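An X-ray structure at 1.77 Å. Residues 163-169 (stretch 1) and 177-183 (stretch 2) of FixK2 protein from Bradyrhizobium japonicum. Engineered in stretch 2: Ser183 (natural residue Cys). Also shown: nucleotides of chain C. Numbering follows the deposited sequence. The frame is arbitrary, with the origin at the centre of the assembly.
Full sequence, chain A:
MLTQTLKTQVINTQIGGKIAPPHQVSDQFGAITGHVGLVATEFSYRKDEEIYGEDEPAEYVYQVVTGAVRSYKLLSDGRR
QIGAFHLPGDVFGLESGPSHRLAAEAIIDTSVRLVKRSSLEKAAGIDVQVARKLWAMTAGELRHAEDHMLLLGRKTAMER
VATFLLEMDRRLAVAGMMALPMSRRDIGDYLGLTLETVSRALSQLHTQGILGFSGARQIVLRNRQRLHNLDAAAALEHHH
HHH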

# COMPACT_ATOMS: atom_id res chain seq x y z
N THR A 163 14.76 -0.44 8.26
CA THR A 163 14.29 -0.42 6.85
C THR A 163 14.37 1.01 6.30
O THR A 163 14.88 1.23 5.20
CB THR A 163 12.84 -0.91 6.73
OG1 THR A 163 12.85 -2.24 7.19
CG2 THR A 163 12.39 -0.92 5.22
N PHE A 164 13.86 1.96 7.08
CA PHE A 164 13.81 3.35 6.68
C PHE A 164 15.22 3.86 6.40
O PHE A 164 15.48 4.50 5.34
CB PHE A 164 13.17 4.19 7.79
CG PHE A 164 13.39 5.68 7.63
CD1 PHE A 164 12.57 6.41 6.71
CD2 PHE A 164 14.35 6.34 8.37
CE1 PHE A 164 12.72 7.78 6.54
CE2 PHE A 164 14.56 7.75 8.20
CZ PHE A 164 13.71 8.47 7.28
N LEU A 165 16.16 3.65 7.32
CA LEU A 165 17.55 4.15 7.09
C LEU A 165 18.19 3.57 5.83
O LEU A 165 18.86 4.26 5.06
CB LEU A 165 18.42 3.76 8.25
CG LEU A 165 18.11 4.53 9.53
CD1 LEU A 165 18.75 3.87 10.79
CD2 LEU A 165 18.46 6.04 9.40
N LEU A 166 18.00 2.28 5.60
CA LEU A 166 18.48 1.69 4.36
C LEU A 166 17.83 2.23 3.08
O LEU A 166 18.52 2.41 2.07
CB LEU A 166 18.36 0.16 4.43
CG LEU A 166 19.28 -0.56 5.46
CD1 LEU A 166 18.73 -1.98 5.65
CD2 LEU A 166 20.72 -0.59 5.00
N GLU A 167 16.52 2.46 3.12
CA GLU A 167 15.82 3.08 1.99
C GLU A 167 16.39 4.49 1.74
O GLU A 167 16.68 4.89 0.58
CB GLU A 167 14.32 3.17 2.27
CG GLU A 167 13.60 3.80 1.08
CD GLU A 167 12.12 4.03 1.30
OE1 GLU A 167 11.61 4.01 2.44
OE2 GLU A 167 11.45 4.23 0.28
N MET A 168 16.49 5.27 2.80
CA MET A 168 17.05 6.64 2.60
C MET A 168 18.51 6.65 2.15
O MET A 168 18.91 7.51 1.36
CB MET A 168 16.96 7.39 3.91
CG MET A 168 15.54 7.75 4.37
SD MET A 168 14.60 8.76 3.17
CE MET A 168 13.54 7.54 2.39
N ASP A 169 19.33 5.73 2.67
CA ASP A 169 20.70 5.63 2.20
C ASP A 169 20.75 5.34 0.68
O ASP A 169 21.51 5.93 -0.07
CB ASP A 169 21.42 4.52 2.98
CG ASP A 169 22.88 4.35 2.55
OD1 ASP A 169 23.19 3.36 1.88
OD2 ASP A 169 23.73 5.19 2.94
P DA C 7 13.75 16.86 14.51
OP1 DA C 7 14.54 16.59 13.29
OP2 DA C 7 12.34 16.33 14.64
O5' DA C 7 14.50 16.36 15.80
C5' DA C 7 15.93 16.80 16.04
C4' DA C 7 16.34 16.21 17.39
O4' DA C 7 15.67 16.96 18.43
C3' DA C 7 15.99 14.75 17.58
O3' DA C 7 17.30 14.11 17.69
C2' DA C 7 15.18 14.69 18.92
C1' DA C 7 15.52 16.08 19.52
N9 DA C 7 14.39 16.62 20.28
C8 DA C 7 13.12 16.88 19.83
N7 DA C 7 12.31 17.39 20.74
C5 DA C 7 13.12 17.51 21.88
C6 DA C 7 12.85 17.97 23.17
N6 DA C 7 11.62 18.43 23.46
N1 DA C 7 13.88 17.97 24.10
C2 DA C 7 15.07 17.47 23.65
N3 DA C 7 15.40 16.98 22.42
C4 DA C 7 14.39 17.05 21.60
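Stretch 2, residues 177-183: MMALPMS

Stretch 2 lies across one side of the stretch 1 helix in an apolar contact built largely from methionine and leucine side chains, with no hydrogen bond between the two. Stretch 1 is helical throughout. Its backbone bonds run from Glu167 N to Thr163 O (2.9 Å), Met168 N to Phe164 O (2.8 Å) and Asp169 N to Leu165 O (2.8 Å).

Stretch 2 is extended in its first part, with strand geometry at Met178 and Ala179, and continues as loop from Leu180 to Ser183. The strand crosses the helix at 96°, nearly perpendicular, and the axes approach to 9.2 Å. The backbones come nearest at Asp169 and Met178, whose CA atoms are 6.1 Å apart.

Met178 points toward the helix and has the largest area covered. Met178 SD lies 3.3 Å from Asp169 N and 3.8 Å from Met168 CB. Met178 CE reaches Leu165 CD2 at 3.8 Å. Met177 points away and makes no contact with stretch 1, as expected for alternation along an extended chain.

Leu180 points sideways, but its end comes nearer the helix. Leu180 CD2 packs on Met168 CG at 3.8 Å, and Leu180 CD1 lies 4.2 Å from Phe164 CE2. Met182 points toward the helix. Met182 SD is 4.0 Å from Phe164 CZ and sits at the edge of the ring, 5.4 Å from the centroid of the Phe164 ring. Met182 CE is 4.0 Å from Met168 SD. Met168 therefore touches Met178, Leu180 and Met182 in turn.

Leu166 points away from stretch 2 and takes no part. The engineered Ser183 also lies outside the contact. It occupies an N-cap position, its side chain capping a backbone N just past the stretch, and Ser183 CB is 3.5 Å from OP2 of DA7 in chain C.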

# COMPACT_ATOMS: atom_id res chain seq x y z
N MET A 177 26.89 9.82 3.17
CA MET A 177 26.14 10.50 4.24
C MET A 177 24.76 10.90 3.73
O MET A 177 24.64 11.28 2.56
CB MET A 177 26.91 11.77 4.74
CG MET A 177 25.99 12.59 5.70
SD MET A 177 26.75 14.09 6.30
CE MET A 177 27.54 13.35 7.76
N MET A 178 23.74 10.71 4.58
CA MET A 178 22.36 11.07 4.31
C MET A 178 22.05 12.38 4.99
O MET A 178 22.14 12.48 6.22
CB MET A 178 21.43 10.02 4.97
CG MET A 178 21.88 8.67 4.69
SD MET A 178 20.57 7.53 5.14
CE MET A 178 20.95 7.21 6.85
N ALA A 179 21.63 13.37 4.23
CA ALA A 179 21.13 14.60 4.83
C ALA A 179 19.63 14.47 4.74
O ALA A 179 19.02 14.60 3.64
CB ALA A 179 21.63 15.83 4.06
N LEU A 180 19.01 14.13 5.86
CA LEU A 180 17.59 13.77 5.83
C LEU A 180 16.83 15.07 5.84
O LEU A 180 17.21 16.01 6.59
CB LEU A 180 17.24 13.01 7.12
CG LEU A 180 17.72 11.56 7.13
CD1 LEU A 180 17.30 10.95 8.50
CD2 LEU A 180 17.23 10.73 5.93
N PRO A 181 15.81 15.20 4.99
CA PRO A 181 15.15 16.53 4.98
C PRO A 181 14.02 16.66 5.97
O PRO A 181 13.58 17.82 6.18
CB PRO A 181 14.55 16.63 3.57
CG PRO A 181 14.23 15.12 3.22
CD PRO A 181 15.50 14.41 3.78
N MET A 182 13.54 15.55 6.56
CA MET A 182 12.34 15.57 7.37
C MET A 182 12.61 15.37 8.90
O MET A 182 13.69 14.84 9.31
CB MET A 182 11.38 14.46 6.82
CG MET A 182 11.79 13.03 7.25
SD MET A 182 13.27 12.35 6.53
CE MET A 182 12.81 11.90 4.84
N SER A 183 11.63 15.80 9.69
CA SER A 183 11.65 15.73 11.13
C SER A 183 11.41 14.33 11.63
O SER A 183 11.01 13.45 10.87
CB SER A 183 10.51 16.61 11.68
OG SER A 183 9.27 16.01 11.28